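Local coordinates for protein mannitol dehydrogenase (Helicobacter pylori, PDB 3TWO) that probably catalyses the NADP(H)-dependent, zinc-assisted interconversion of cinnamyl alcohols and the corresponding aldehydes, at residues H20-H25 and P59-H64. Residues are numbered along the deposited sequence; the frame is centred on the assembly and turned at random.
Sequences HDFSRH and PMIPGH. With ZN (zinc ion), chain G.
With CG1 of I61 anti to the carbonyl carbon (chi1 -69°) and the chain then running on extended (chi2 -179°), CD1 is carried out to the strand, where it meets the F22 side chain coming from the opposite direction. In F22, CG sits between the backbone N and the carbonyl carbon (chi1 66°), and the ring projects to meet it. The methyl meets the CD2-CE2-CZ side of the ring obliquely, closest at CE2: I61 CD1 is 3.4 Å from F22 CE2 and 3.8 Å from both F22 CD2 and F22 CZ. The same methyl also comes to the edge of the H20 imidazole, near its plane, with 4.1 Å between I61 CD1 and H20 CD2. Beside it P59, which follows a cis peptide bond, and H20 run their side chains at about a right angle to each other, P59 CG lying 4.1 Å from H20 NE2. No hydrogen bond joins the two segments; the contact is a small van der Waals patch, one methyl touching both rings and P59 against H20. The F22 ring is packed from within its own strand too, since its CE1 lies 3.7 Å above the plane of the R24 guanidinium, over the centre. That guanidinium is held by the backbone carbonyl of M129 and the hydroxyl of S133. At the far end of 59-64, H64 NE2 binds the zinc ion at 2.1 Å, alongside C42 and C160, so the loop that packs on the strand through I61 leads directly into the metal site. Strand 18-24 forms a two-stranded antiparallel sheet with strand 3-9; against it packs 59-64, part of the GroES-like domain, which follows helix 43-49, touches it through M60, P62 and H64, and runs into strand 65-73.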
ATOM      1  N   HIS B  20      11.204  26.265 -31.413  1.00 35.21           N
ATOM      2  CA  HIS B  20       9.814  26.623 -31.612  1.00 34.68           C
ATOM      3  C   HIS B  20       9.635  28.001 -30.998  1.00 35.77           C
ATOM      4  O   HIS B  20      10.013  28.223 -29.822  1.00 35.12           O
ATOM      5  CB  HIS B  20       8.944  25.568 -30.908  1.00 34.06           C
ATOM      6  CG  HIS B  20       7.468  25.821 -30.975  1.00 33.39           C
ATOM      7  ND1 HIS B  20       6.784  25.968 -32.167  1.00 34.71           N
ATOM      8  CD2 HIS B  20       6.531  25.900 -29.992  1.00 32.02           C
ATOM      9  CE1 HIS B  20       5.497  26.167 -31.918  1.00 34.98           C
ATOM     10  NE2 HIS B  20       5.316  26.120 -30.604  1.00 36.21           N
ATOM     11  N   ASP B  21       9.098  28.923 -31.802  1.00 34.96           N
ATOM     12  CA  ASP B  21       8.654  30.219 -31.332  1.00 35.35           C
ATOM     13  C   ASP B  21       7.249  30.120 -30.827  1.00 35.02           C
ATOM     14  O   ASP B  21       6.408  29.488 -31.459  1.00 34.26           O
ATOM     15  CB  ASP B  21       8.636  31.238 -32.495  1.00 36.12           C
ATOM     16  CG  ASP B  21      10.025  31.471 -33.080  1.00 39.05           C
ATOM     17  OD1 ASP B  21      11.023  31.526 -32.306  1.00 38.90           O
ATOM     18  OD2 ASP B  21      10.112  31.591 -34.321  1.00 43.56           O
ATOM     19  N   PHE B  22       6.982  30.785 -29.700  1.00 34.60           N
ATOM     20  CA  PHE B  22       5.640  30.814 -29.115  1.00 34.35           C
ATOM     21  C   PHE B  22       5.487  32.027 -28.236  1.00 35.15           C
ATOM     22  O   PHE B  22       6.356  32.888 -28.212  1.00 34.73           O
ATOM     23  CB  PHE B  22       5.305  29.522 -28.323  1.00 32.91           C
ATOM     24  CG  PHE B  22       6.133  29.308 -27.094  1.00 30.96           C
ATOM     25  CD1 PHE B  22       5.567  29.454 -25.830  1.00 29.60           C
ATOM     26  CD2 PHE B  22       7.491  28.959 -27.190  1.00 28.86           C
ATOM     27  CE1 PHE B  22       6.338  29.193 -24.641  1.00 28.33           C
ATOM     28  CE2 PHE B  22       8.269  28.724 -26.039  1.00 29.82           C
ATOM     29  CZ  PHE B  22       7.692  28.799 -24.751  1.00 27.39           C
ATOM     30  N   SER B  23       4.355  32.107 -27.546  1.00 35.31           N
ATOM     31  CA  SER B  23       4.115  33.195 -26.631  1.00 36.17           C
ATOM     32  C   SER B  23       3.433  32.658 -25.362  1.00 35.50           C
ATOM     33  O   SER B  23       2.771  31.594 -25.367  1.00 34.89           O
ATOM     34  CB  SER B  23       3.289  34.316 -27.316  1.00 37.37           C
ATOM     35  OG  SER B  23       1.937  33.898 -27.420  1.00 37.93           O
ATOM     36  N   ARG B  24       3.616  33.379 -24.270  1.00 35.16           N
ATOM     37  CA  ARG B  24       2.958  33.019 -23.000  1.00 34.37           C
ATOM     38  C   ARG B  24       2.020  34.147 -22.581  1.00 35.10           C
ATOM     39  O   ARG B  24       2.127  35.262 -23.093  1.00 34.16           O
ATOM     40  CB  ARG B  24       4.012  32.842 -21.919  1.00 33.65           C
ATOM     41  CG  ARG B  24       5.030  31.752 -22.193  1.00 32.45           C
ATOM     42  CD  ARG B  24       6.112  31.748 -21.111  1.00 27.51           C
ATOM     43  NE  ARG B  24       7.052  30.616 -21.201  1.00 30.44           N
ATOM     44  CZ  ARG B  24       6.805  29.327 -20.892  1.00 29.45           C
ATOM     45  NH1 ARG B  24       5.578  28.916 -20.529  1.00 28.69           N
ATOM     46  NH2 ARG B  24       7.811  28.434 -20.943  1.00 25.46           N
ATOM     47  N   HIS B  25       1.125  33.868 -21.625  1.00 34.87           N
ATOM     48  CA  HIS B  25       0.278  34.925 -21.051  1.00 35.40           C
ATOM     49  C   HIS B  25       1.070  36.151 -20.505  1.00 35.12           C
ATOM     50  O   HIS B  25       2.206  36.030 -20.016  1.00 33.22           O
ATOM     51  CB  HIS B  25      -0.678  34.363 -19.971  1.00 35.04           C
ATOM     52  CG  HIS B  25      -0.010  33.966 -18.685  1.00 36.39           C
ATOM     53  ND1 HIS B  25       0.190  32.638 -18.326  1.00 33.56           N
ATOM     54  CD2 HIS B  25       0.408  34.709 -17.626  1.00 34.26           C
ATOM     55  CE1 HIS B  25       0.725  32.590 -17.112  1.00 31.70           C
ATOM     56  NE2 HIS B  25       0.858  33.827 -16.665  1.00 34.23           N
ATOM     57  N   PRO B  59       1.775  20.906 -29.930  1.00 30.60           N
ATOM     58  CA  PRO B  59       3.196  20.878 -29.621  1.00 30.48           C
ATOM     59  C   PRO B  59       3.518  21.004 -28.126  1.00 29.79           C
ATOM     60  O   PRO B  59       2.907  21.845 -27.377  1.00 32.31           O
ATOM     61  CB  PRO B  59       3.776  22.074 -30.384  1.00 30.57           C
ATOM     62  CG  PRO B  59       2.656  23.052 -30.540  1.00 32.50           C
ATOM     63  CD  PRO B  59       1.368  22.168 -30.612  1.00 31.46           C
ATOM     64  N   MET B  60       4.461  20.196 -27.685  1.00 26.78           N
ATOM     65  CA  MET B  60       4.734  20.104 -26.247  1.00 25.95           C
ATOM     66  C   MET B  60       6.120  20.619 -25.932  1.00 26.04           C
ATOM     67  O   MET B  60       7.086  20.316 -26.639  1.00 26.20           O
ATOM     68  CB  MET B  60       4.648  18.670 -25.777  1.00 24.53           C
ATOM     69  CG  MET B  60       4.898  18.457 -24.265  1.00 25.97           C
ATOM     70  SD  MET B  60       4.825  16.713 -23.711  1.00 27.27           S
ATOM     71  CE  MET B  60       3.198  16.215 -24.293  1.00 27.45           C
ATOM     72  N   ILE B  61       6.241  21.372 -24.854  1.00 25.17           N
ATOM     73  CA  ILE B  61       7.573  21.801 -24.416  1.00 24.66           C
ATOM     74  C   ILE B  61       7.770  21.344 -22.992  1.00 24.43           C
ATOM     75  O   ILE B  61       7.269  21.988 -22.054  1.00 24.96           O
ATOM     76  CB  ILE B  61       7.770  23.337 -24.500  1.00 24.75           C
ATOM     77  CG1 ILE B  61       7.808  23.808 -25.964  1.00 25.84           C
ATOM     78  CG2 ILE B  61       9.092  23.772 -23.825  1.00 24.20           C
ATOM     79  CD1 ILE B  61       8.028  25.333 -26.178  1.00 26.27           C
ATOM     80  N   PRO B  62       8.477  20.227 -22.798  1.00 24.99           N
ATOM     81  CA  PRO B  62       8.604  19.710 -21.432  1.00 24.42           C
ATOM     82  C   PRO B  62       9.632  20.500 -20.611  1.00 25.13           C
ATOM     83  O   PRO B  62      10.100  21.588 -21.061  1.00 25.71           O
ATOM     84  CB  PRO B  62       9.065  18.246 -21.638  1.00 23.89           C
ATOM     85  CG  PRO B  62       8.852  17.963 -23.113  1.00 25.60           C
ATOM     86  CD  PRO B  62       9.076  19.315 -23.775  1.00 25.62           C
ATOM     87  N   GLY B  63       9.995  19.939 -19.444  1.00 24.82           N
ATOM     88  CA  GLY B  63      10.925  20.574 -18.540  1.00 24.45           C
ATOM     89  C   GLY B  63      10.233  21.220 -17.374  1.00 25.98           C
ATOM     90  O   GLY B  63       9.430  22.142 -17.545  1.00 25.93           O
ATOM     91  N   HIS B  64      10.456  20.661 -16.181  1.00 25.70           N
ATOM     92  CA  HIS B  64       9.901  21.246 -14.962  1.00 25.51           C
ATOM     93  C   HIS B  64      10.950  21.239 -13.873  1.00 25.80           C
ATOM     94  O   HIS B  64      10.627  21.114 -12.719  1.00 27.01           O
ATOM     95  CB  HIS B  64       8.575  20.588 -14.520  1.00 26.33           C
ATOM     96  CG  HIS B  64       8.632  19.097 -14.368  1.00 25.72           C
ATOM     97  ND1 HIS B  64       7.500  18.311 -14.433  1.00 29.21           N
ATOM     98  CD2 HIS B  64       9.680  18.241 -14.198  1.00 24.15           C
ATOM     99  CE1 HIS B  64       7.841  17.034 -14.321  1.00 25.22           C
ATOM    100  NE2 HIS B  64       9.157  16.970 -14.180  1.00 26.34           N
TER
HETATM  101 ZN    ZN G 349       9.779  15.446 -12.824  1.00 67.89          ZN